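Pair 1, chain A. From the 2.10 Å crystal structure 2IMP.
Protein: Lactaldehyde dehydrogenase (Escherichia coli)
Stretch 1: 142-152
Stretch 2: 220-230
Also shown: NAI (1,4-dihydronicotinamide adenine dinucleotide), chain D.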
# COMPACT_ATOMS: atom_id res chain seq x y z
N ALA A 142 -10.88 15.35 2.59
CA ALA A 142 -11.10 16.10 1.37
C ALA A 142 -10.34 17.45 1.41
O ALA A 142 -9.99 17.92 2.49
CB ALA A 142 -12.58 16.35 1.17
N LEU A 143 -10.08 18.04 0.26
CA LEU A 143 -9.41 19.33 0.22
C LEU A 143 -10.39 20.46 0.56
O LEU A 143 -10.05 21.43 1.22
CB LEU A 143 -8.83 19.59 -1.17
CG LEU A 143 -7.92 18.51 -1.73
CD1 LEU A 143 -7.35 18.96 -3.09
CD2 LEU A 143 -6.79 18.24 -0.73
N GLY A 144 -11.62 20.28 0.10
CA GLY A 144 -12.66 21.28 0.32
C GLY A 144 -13.22 21.65 -1.03
O GLY A 144 -13.80 20.81 -1.72
N VAL A 145 -13.07 22.91 -1.41
CA VAL A 145 -13.56 23.38 -2.70
C VAL A 145 -12.49 23.30 -3.80
O VAL A 145 -11.39 23.83 -3.63
CB VAL A 145 -14.04 24.84 -2.64
CG1 VAL A 145 -14.36 25.35 -4.04
CG2 VAL A 145 -15.26 24.96 -1.73
N THR A 146 -12.81 22.64 -4.90
CA THR A 146 -11.88 22.53 -6.01
C THR A 146 -12.46 23.08 -7.33
O THR A 146 -13.68 23.20 -7.48
CB THR A 146 -11.42 21.05 -6.25
OG1 THR A 146 -12.49 20.29 -6.83
CG2 THR A 146 -11.01 20.39 -4.93
N THR A 147 -11.58 23.42 -8.26
CA THR A 147 -12.03 23.93 -9.54
C THR A 147 -11.38 23.20 -10.72
O THR A 147 -10.27 22.67 -10.61
CB THR A 147 -11.77 25.46 -9.67
OG1 THR A 147 -10.36 25.73 -9.60
CG2 THR A 147 -12.46 26.22 -8.55
N GLY A 148 -12.10 23.17 -11.84
CA GLY A 148 -11.60 22.50 -13.02
C GLY A 148 -11.75 23.37 -14.25
O GLY A 148 -12.83 23.89 -14.55
N ILE A 149 -10.64 23.53 -14.96
CA ILE A 149 -10.61 24.31 -16.18
C ILE A 149 -10.31 23.38 -17.36
O ILE A 149 -9.23 22.79 -17.43
CB ILE A 149 -9.55 25.42 -16.04
CG1 ILE A 149 -9.88 26.28 -14.81
CG2 ILE A 149 -9.52 26.27 -17.29
CD1 ILE A 149 -8.84 27.33 -14.47
N LEU A 150 -11.26 23.25 -18.28
CA LEU A 150 -11.12 22.31 -19.38
C LEU A 150 -10.74 22.86 -20.78
O LEU A 150 -11.06 23.99 -21.13
CB LEU A 150 -12.40 21.49 -19.51
CG LEU A 150 -13.11 21.18 -18.19
CD1 LEU A 150 -14.40 20.42 -18.50
CD2 LEU A 150 -12.20 20.36 -17.26
N PRO A 151 -10.07 22.02 -21.59
CA PRO A 151 -9.62 22.33 -22.94
C PRO A 151 -10.69 21.89 -23.96
O PRO A 151 -11.72 21.33 -23.58
CB PRO A 151 -8.35 21.49 -23.06
CG PRO A 151 -8.78 20.22 -22.39
CD PRO A 151 -9.52 20.73 -21.14
N TRP A 152 -10.45 22.14 -25.25
CA TRP A 152 -11.41 21.76 -26.29
C TRP A 152 -11.32 20.28 -26.73
O TRP A 152 -12.28 19.75 -27.28
CB TRP A 152 -11.25 22.63 -27.54
CG TRP A 152 -9.91 22.54 -28.12
CD1 TRP A 152 -8.93 23.32 -27.85
CD2 TRP A 152 -9.40 21.55 -29.03
NE1 TRP A 152 -7.78 22.96 -28.51
CE2 TRP A 152 -8.04 21.86 -29.26
CE3 TRP A 152 -9.95 20.46 -29.67
CZ2 TRP A 152 -7.22 21.11 -30.09
CZ3 TRP A 152 -9.14 19.70 -30.50
CH2 TRP A 152 -7.79 20.04 -30.71
N PRO A 220 -9.19 32.68 -2.99
CA PRO A 220 -8.69 32.11 -1.73
C PRO A 220 -9.48 30.92 -1.13
O PRO A 220 -8.95 30.17 -0.32
CB PRO A 220 -8.64 33.32 -0.79
CG PRO A 220 -9.77 34.17 -1.29
CD PRO A 220 -9.61 34.08 -2.80
N LYS A 221 -10.74 30.77 -1.52
CA LYS A 221 -11.54 29.67 -1.00
C LYS A 221 -11.29 28.33 -1.72
O LYS A 221 -11.75 27.28 -1.28
CB LYS A 221 -13.03 30.02 -1.08
CG LYS A 221 -13.42 31.21 -0.24
CD LYS A 221 -14.92 31.46 -0.33
CE LYS A 221 -15.34 32.60 0.59
NZ LYS A 221 -16.81 32.72 0.60
N VAL A 222 -10.58 28.40 -2.84
CA VAL A 222 -10.27 27.21 -3.62
C VAL A 222 -9.05 26.44 -3.05
O VAL A 222 -7.96 27.00 -2.96
CB VAL A 222 -9.98 27.57 -5.10
CG1 VAL A 222 -9.55 26.33 -5.88
CG2 VAL A 222 -11.24 28.18 -5.73
N ALA A 223 -9.25 25.18 -2.67
CA ALA A 223 -8.16 24.37 -2.14
C ALA A 223 -7.20 23.86 -3.25
O ALA A 223 -6.00 23.72 -3.05
CB ALA A 223 -8.72 23.19 -1.36
N MET A 224 -7.77 23.59 -4.42
CA MET A 224 -6.99 23.14 -5.56
C MET A 224 -7.61 23.47 -6.92
O MET A 224 -8.82 23.35 -7.11
CB MET A 224 -6.75 21.62 -5.50
CG MET A 224 -5.94 21.07 -6.69
SD MET A 224 -5.46 19.32 -6.60
CE MET A 224 -7.02 18.51 -7.11
N VAL A 225 -6.77 23.92 -7.84
CA VAL A 225 -7.22 24.21 -9.19
C VAL A 225 -6.66 23.16 -10.17
O VAL A 225 -5.45 22.94 -10.24
CB VAL A 225 -6.82 25.64 -9.66
CG1 VAL A 225 -5.30 25.83 -9.61
CG2 VAL A 225 -7.33 25.86 -11.09
N SER A 226 -7.56 22.50 -10.89
CA SER A 226 -7.16 21.49 -11.86
C SER A 226 -7.41 21.95 -13.29
O SER A 226 -8.50 22.40 -13.63
CB SER A 226 -7.92 20.19 -11.61
OG SER A 226 -7.58 19.22 -12.59
N MET A 227 -6.39 21.83 -14.13
CA MET A 227 -6.53 22.26 -15.51
C MET A 227 -5.76 21.43 -16.54
O MET A 227 -4.66 20.93 -16.29
CB MET A 227 -6.11 23.73 -15.62
CG MET A 227 -6.00 24.26 -17.05
SD MET A 227 -4.35 24.09 -17.78
CE MET A 227 -4.59 24.84 -19.39
N THR A 228 -6.38 21.27 -17.70
CA THR A 228 -5.78 20.57 -18.81
C THR A 228 -5.79 21.47 -20.06
O THR A 228 -6.79 22.14 -20.33
CB THR A 228 -6.53 19.27 -19.11
OG1 THR A 228 -6.47 18.41 -17.96
CG2 THR A 228 -5.91 18.55 -20.30
N GLY A 229 -4.67 21.51 -20.79
CA GLY A 229 -4.59 22.34 -21.98
C GLY A 229 -3.19 22.81 -22.34
O GLY A 229 -2.23 22.05 -22.21
N SER A 230 -3.06 24.05 -22.80
CA SER A 230 -1.77 24.60 -23.21
C SER A 230 -0.82 24.97 -22.06
O SER A 230 -1.26 25.38 -20.98
CB SER A 230 -1.96 25.85 -24.08
OG SER A 230 -2.32 26.97 -23.29
PA NAI D . -5.85 26.46 -23.49
O1A NAI D . -4.90 26.54 -22.37
O2A NAI D . -5.73 27.64 -24.46
O5B NAI D . -7.33 26.38 -22.91
C5B NAI D . -7.76 25.40 -21.98
C4B NAI D . -8.59 26.01 -20.84
O4B NAI D . -7.81 26.95 -20.08
C3B NAI D . -9.83 26.79 -21.30
O3B NAI D . -10.94 26.48 -20.47
C2B NAI D . -9.37 28.23 -21.23
O2B NAI D . -10.39 29.20 -21.14
C1B NAI D . -8.46 28.22 -20.02
N9A NAI D . -7.45 29.32 -20.01
C8A NAI D . -6.71 29.88 -21.04
N7A NAI D . -5.92 30.87 -20.53
C5A NAI D . -6.14 30.95 -19.20
C6A NAI D . -5.62 31.78 -18.18
N6A NAI D . -4.71 32.71 -18.46
N1A NAI D . -6.06 31.61 -16.86
C2A NAI D . -7.02 30.63 -16.55
N3A NAI D . -7.54 29.81 -17.57
C4A NAI D . -7.10 29.97 -18.86
O3 NAI D . -5.54 25.06 -24.21
PN NAI D . -6.41 24.33 -25.36
O1N NAI D . -7.82 24.23 -24.96
O2N NAI D . -5.69 23.05 -25.69
O5D NAI D . -6.19 25.36 -26.59
C5D NAI D . -7.14 26.28 -27.06
C4D NAI D . -6.48 27.06 -28.18
O4D NAI D . -7.31 28.17 -28.52
C3D NAI D . -5.06 27.66 -28.11
O3D NAI D . -4.17 26.89 -28.91
C2D NAI D . -5.19 29.08 -28.59
O2D NAI D . -4.12 29.47 -29.43
C1D NAI D . -6.53 29.08 -29.27
N1N NAI D . -7.11 30.46 -29.32
C2N NAI D . -7.84 30.89 -28.20
C3N NAI D . -8.41 32.19 -28.20
C7N NAI D . -9.20 32.68 -27.00
O7N NAI D . -9.74 33.96 -27.04
N7N NAI D . -9.41 31.94 -25.91
C4N NAI D . -8.22 33.03 -29.35
C5N NAI D . -7.48 32.57 -30.47
C6N NAI D . -6.92 31.27 -30.44
O HOH W 1 -11.73 24.98 0.07

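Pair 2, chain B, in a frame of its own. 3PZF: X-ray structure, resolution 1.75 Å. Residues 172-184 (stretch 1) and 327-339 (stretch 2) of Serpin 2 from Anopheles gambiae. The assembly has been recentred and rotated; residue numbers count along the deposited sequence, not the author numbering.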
# COMPACT_ATOMS: atom_id res chain seq x y z
N LEU B 172 -10.50 -15.07 -13.49
CA LEU B 172 -9.53 -16.16 -13.58
C LEU B 172 -9.53 -16.79 -14.97
O LEU B 172 -8.76 -17.72 -15.24
CB LEU B 172 -9.82 -17.25 -12.52
CG LEU B 172 -9.79 -16.75 -11.07
CD1 LEU B 172 -10.06 -17.89 -10.08
CD2 LEU B 172 -8.47 -16.09 -10.76
N GLU B 173 -10.41 -16.30 -15.84
CA GLU B 173 -10.53 -16.85 -17.19
C GLU B 173 -9.19 -16.79 -17.91
O GLU B 173 -8.60 -15.71 -18.07
CB GLU B 173 -11.60 -16.09 -17.99
CG GLU B 173 -12.01 -16.80 -19.28
N GLY B 174 -8.70 -17.96 -18.32
CA GLY B 174 -7.47 -18.05 -19.09
C GLY B 174 -6.19 -18.05 -18.25
O GLY B 174 -5.08 -18.06 -18.79
N ALA B 175 -6.34 -18.06 -16.93
CA ALA B 175 -5.19 -17.93 -16.04
C ALA B 175 -4.46 -19.26 -15.86
O ALA B 175 -5.05 -20.33 -15.93
CB ALA B 175 -5.63 -17.40 -14.68
N VAL B 176 -3.16 -19.13 -15.63
CA VAL B 176 -2.27 -20.24 -15.40
C VAL B 176 -1.53 -20.00 -14.08
O VAL B 176 -1.30 -20.93 -13.30
CB VAL B 176 -1.28 -20.37 -16.57
CG1 VAL B 176 -0.15 -21.27 -16.21
CG2 VAL B 176 -1.99 -20.87 -17.81
N ILE B 177 -1.15 -18.75 -13.83
CA ILE B 177 -0.55 -18.35 -12.56
C ILE B 177 -1.14 -16.99 -12.19
O ILE B 177 -1.10 -16.06 -12.99
CB ILE B 177 1.00 -18.23 -12.66
CG1 ILE B 177 1.63 -19.61 -12.87
CG2 ILE B 177 1.56 -17.57 -11.39
CD1 ILE B 177 3.10 -19.56 -13.10
N THR B 178 -1.72 -16.89 -10.99
CA THR B 178 -2.26 -15.63 -10.51
C THR B 178 -1.48 -15.28 -9.25
O THR B 178 -1.27 -16.13 -8.39
CB THR B 178 -3.75 -15.72 -10.18
OG1 THR B 178 -4.48 -16.14 -11.35
CG2 THR B 178 -4.30 -14.35 -9.77
N LEU B 179 -1.02 -14.04 -9.16
CA LEU B 179 -0.19 -13.63 -8.05
C LEU B 179 -1.08 -12.68 -7.26
O LEU B 179 -1.55 -11.70 -7.83
CB LEU B 179 1.05 -12.90 -8.56
CG LEU B 179 1.99 -12.28 -7.53
CD1 LEU B 179 2.40 -13.27 -6.45
CD2 LEU B 179 3.24 -11.71 -8.21
N VAL B 180 -1.29 -12.96 -5.98
CA VAL B 180 -2.27 -12.21 -5.17
C VAL B 180 -1.56 -11.66 -3.96
O VAL B 180 -0.81 -12.36 -3.32
CB VAL B 180 -3.41 -13.14 -4.71
CG1 VAL B 180 -4.41 -12.37 -3.83
CG2 VAL B 180 -4.13 -13.72 -5.90
N ASN B 181 -1.79 -10.38 -3.67
CA ASN B 181 -1.25 -9.77 -2.47
C ASN B 181 -2.34 -9.01 -1.71
O ASN B 181 -3.13 -8.29 -2.31
CB ASN B 181 -0.12 -8.80 -2.81
CG ASN B 181 0.34 -8.01 -1.61
OD1 ASN B 181 1.15 -8.49 -0.80
ND2 ASN B 181 -0.16 -6.81 -1.47
N VAL B 182 -2.36 -9.18 -0.40
CA VAL B 182 -3.27 -8.42 0.44
C VAL B 182 -2.50 -7.91 1.66
O VAL B 182 -1.42 -8.40 1.99
CB VAL B 182 -4.51 -9.23 0.91
CG1 VAL B 182 -5.39 -9.62 -0.28
CG2 VAL B 182 -4.09 -10.49 1.66
N ILE B 183 -3.06 -6.91 2.31
CA ILE B 183 -2.41 -6.32 3.47
C ILE B 183 -3.49 -5.95 4.46
O ILE B 183 -4.62 -5.65 4.07
CB ILE B 183 -1.60 -5.07 3.12
CG1 ILE B 183 -0.82 -4.60 4.35
CG2 ILE B 183 -2.55 -3.98 2.59
CD1 ILE B 183 0.18 -3.47 4.05
N TYR B 184 -3.16 -6.04 5.75
CA TYR B 184 -4.14 -5.77 6.80
C TYR B 184 -3.41 -5.05 7.91
O TYR B 184 -2.24 -5.35 8.19
CB TYR B 184 -4.76 -7.08 7.31
CG TYR B 184 -5.40 -6.97 8.68
CD1 TYR B 184 -6.71 -6.56 8.82
CD2 TYR B 184 -4.68 -7.27 9.83
CE1 TYR B 184 -7.31 -6.46 10.08
CE2 TYR B 184 -5.26 -7.18 11.08
CZ TYR B 184 -6.57 -6.78 11.20
OH TYR B 184 -7.14 -6.68 12.45
N GLU B 327 6.91 -22.60 -21.68
CA GLU B 327 7.29 -21.51 -20.79
C GLU B 327 6.05 -20.79 -20.26
O GLU B 327 5.19 -20.38 -21.03
CB GLU B 327 8.17 -20.49 -21.52
CG GLU B 327 9.56 -20.99 -21.89
CD GLU B 327 10.57 -20.86 -20.76
OE1 GLU B 327 10.28 -21.33 -19.64
OE2 GLU B 327 11.66 -20.30 -21.00
N VAL B 328 5.97 -20.64 -18.94
CA VAL B 328 4.82 -20.00 -18.31
C VAL B 328 5.20 -18.61 -17.80
O VAL B 328 6.39 -18.34 -17.57
CB VAL B 328 4.31 -20.85 -17.14
CG1 VAL B 328 3.68 -22.14 -17.67
CG2 VAL B 328 5.45 -21.17 -16.17
N ARG B 329 4.19 -17.75 -17.62
CA ARG B 329 4.39 -16.40 -17.10
C ARG B 329 3.25 -16.07 -16.15
O ARG B 329 2.26 -16.80 -16.07
CB ARG B 329 4.45 -15.37 -18.23
CG ARG B 329 3.11 -15.16 -18.98
CD ARG B 329 2.96 -13.71 -19.47
NE ARG B 329 1.71 -13.49 -20.21
N VAL B 330 3.38 -14.97 -15.42
CA VAL B 330 2.34 -14.58 -14.50
C VAL B 330 1.18 -14.11 -15.37
O VAL B 330 1.36 -13.28 -16.26
CB VAL B 330 2.82 -13.45 -13.56
CG1 VAL B 330 1.69 -13.02 -12.67
CG2 VAL B 330 3.98 -13.92 -12.71
N SER B 331 0.00 -14.69 -15.16
CA SER B 331 -1.16 -14.30 -15.96
C SER B 331 -1.74 -12.99 -15.49
O SER B 331 -1.92 -12.08 -16.29
CB SER B 331 -2.24 -15.37 -15.87
OG SER B 331 -1.68 -16.64 -16.16
N ARG B 332 -2.06 -12.92 -14.20
CA ARG B 332 -2.70 -11.73 -13.62
C ARG B 332 -2.13 -11.48 -12.24
O ARG B 332 -1.79 -12.45 -11.54
CB ARG B 332 -4.19 -11.97 -13.48
CG ARG B 332 -4.92 -12.15 -14.82
CD ARG B 332 -6.39 -12.34 -14.59
NE ARG B 332 -7.07 -12.77 -15.81
CZ ARG B 332 -8.02 -12.08 -16.44
NH1 ARG B 332 -8.41 -10.89 -15.98
NH2 ARG B 332 -8.57 -12.58 -17.53
N ILE B 333 -2.02 -10.21 -11.86
CA ILE B 333 -1.57 -9.82 -10.53
C ILE B 333 -2.71 -9.04 -9.88
O ILE B 333 -3.22 -8.08 -10.45
CB ILE B 333 -0.31 -8.91 -10.58
CG1 ILE B 333 0.83 -9.65 -11.29
CG2 ILE B 333 0.11 -8.50 -9.18
CD1 ILE B 333 2.10 -8.83 -11.45
N PHE B 334 -3.10 -9.46 -8.68
CA PHE B 334 -4.18 -8.77 -7.97
C PHE B 334 -3.66 -8.26 -6.63
O PHE B 334 -2.90 -8.96 -5.95
CB PHE B 334 -5.35 -9.71 -7.71
CG PHE B 334 -6.07 -10.19 -8.96
CD1 PHE B 334 -6.98 -9.36 -9.62
CD2 PHE B 334 -5.87 -11.47 -9.45
CE1 PHE B 334 -7.64 -9.80 -10.75
CE2 PHE B 334 -6.52 -11.92 -10.59
CZ PHE B 334 -7.42 -11.08 -11.23
N GLN B 335 -4.06 -7.05 -6.24
CA GLN B 335 -3.76 -6.59 -4.89
C GLN B 335 -5.03 -6.02 -4.28
O GLN B 335 -5.81 -5.35 -4.97
CB GLN B 335 -2.69 -5.48 -4.91
CG GLN B 335 -2.43 -4.94 -3.51
CD GLN B 335 -1.26 -3.96 -3.42
OE1 GLN B 335 -0.16 -4.30 -2.95
NE2 GLN B 335 -1.50 -2.72 -3.82
N LYS B 336 -5.26 -6.30 -3.01
CA LYS B 336 -6.40 -5.64 -2.33
C LYS B 336 -5.96 -5.20 -0.95
O LYS B 336 -5.13 -5.84 -0.30
CB LYS B 336 -7.59 -6.58 -2.21
CG LYS B 336 -8.87 -5.90 -1.63
CD LYS B 336 -10.13 -6.82 -1.92
CE LYS B 336 -11.44 -6.07 -1.64
NZ LYS B 336 -12.69 -6.86 -2.06
N ALA B 337 -6.51 -4.07 -0.51
CA ALA B 337 -6.18 -3.48 0.80
C ALA B 337 -7.43 -2.85 1.38
O ALA B 337 -8.20 -2.24 0.65
CB ALA B 337 -5.12 -2.41 0.63
N GLY B 338 -7.62 -2.97 2.69
CA GLY B 338 -8.69 -2.22 3.36
C GLY B 338 -8.08 -1.21 4.31
O GLY B 338 -6.98 -1.41 4.80
N ILE B 339 -8.77 -0.13 4.60
CA ILE B 339 -8.24 0.87 5.55
C ILE B 339 -9.44 1.46 6.26
O ILE B 339 -10.50 1.64 5.66
CB ILE B 339 -7.45 1.97 4.84
CG1 ILE B 339 -6.74 2.91 5.86
CG2 ILE B 339 -8.36 2.74 3.87
CD1 ILE B 339 -5.60 2.23 6.69
O HOH W 2 -5.52 -14.69 -17.36
O HOH W 3 -7.19 -4.95 4.89

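Both pairs are built from two neighbouring parallel strands, and 14 central residues superpose with an RMSD of 0.5 Å. The strand axes approach to 4.6 Å in pair 1 and 4.8 Å in pair 2, with 18° and 12° between their directions. The parallel hydrogen-bond ladder sets this spacing. In pair 1, Thr147(A) N donates to Met224(A) O (3.0 Å), and Ser226(A) N donates to Thr147(A) O (2.7 Å). The matching bonds in pair 2 run from Leu179(B) N to Arg332(B) O (3.0 Å) and from Phe334(B) N to Leu179(B) O (2.9 Å). One residue of the first strand thus reaches two residues of the second that lie two apart, as parallel pairing requires. The next rungs agree as well: Ile149(A) N bonds Ser226(A) O (2.8 Å) where Asn181(B) N bonds Phe334(B) O (2.9 Å).

The entrance to the ladder shows the same backbone bond with different side chains around it. Ala223(A) N donates to Val145(A) O at 2.7 Å, and its counterpart Ser331(B) N donates to Ile177(B) O at 2.8 Å. The small methyl of Ala223(A) points toward the first stretch and packs against Leu143(A), CB to CB 3.6 Å. Ser331(B) is also small enough for this place, but its hydroxyl does polar work: OG accepts hydrogen bonds from Val176(B) N (2.9 Å) and Ile177(B) N (3.2 Å). Pair 1 serves the N of Val145(A), the match of Ile177(B), with a water, which accepts from Val145(A) N (2.9 Å) and donates to Lys221(A) O (2.7 Å). Gly144(A), at the place of Val176(B), has phi/psi of 126/-117, where a CB would jam against the preceding carbonyl oxygen.

On the face of Thr146(A) and Met224(A), Gly148(A) and Ser226(A) form a slender pair. Val180(B) and Phe334(B) fill the same positions with more bulk, and the phenylalanine ring turns its edge to Thr178(B), CD2 to CG2 3.3 Å. Arg332(B), the match of Met224(A), combines an aliphatic stem with a charged end whose NH2 donates to Glu173(B) O (3.2 Å); Met224(A) stays apolar and its CB meets Leu143(A) CD1 at 3.6 Å.

The other face carries Thr147(A) and Val225(A), matched by Leu179(B) and Ile333(B). Thr147(A), Val225(A) and Ile333(B) branch at CB, which suits an extended strand, while Leu179(B) branches one carbon further out; all four fill the space beside the backbone: Thr147(A) CG2 lies 3.6 Å from Val222(A) CG2, while Leu179(B) CB lies 4.2 Å from Val330(B) CG1. Further along, Ile149(A) and Met227(A) make an apolar contact, CB to CB 3.9 Å, where pair 2 places the polar Asn181(B) and Gln335(B).

Beyond this point pair 1 serves its dinucleotide. Leu150(A) O accepts from NAI O3B (2.6 Å), and Ser230(A) OG donates to NAI O1A (2.8 Å). Between strand and serine, Gly229(A) leaves necessary room, since a CB there would clash with NAI O3.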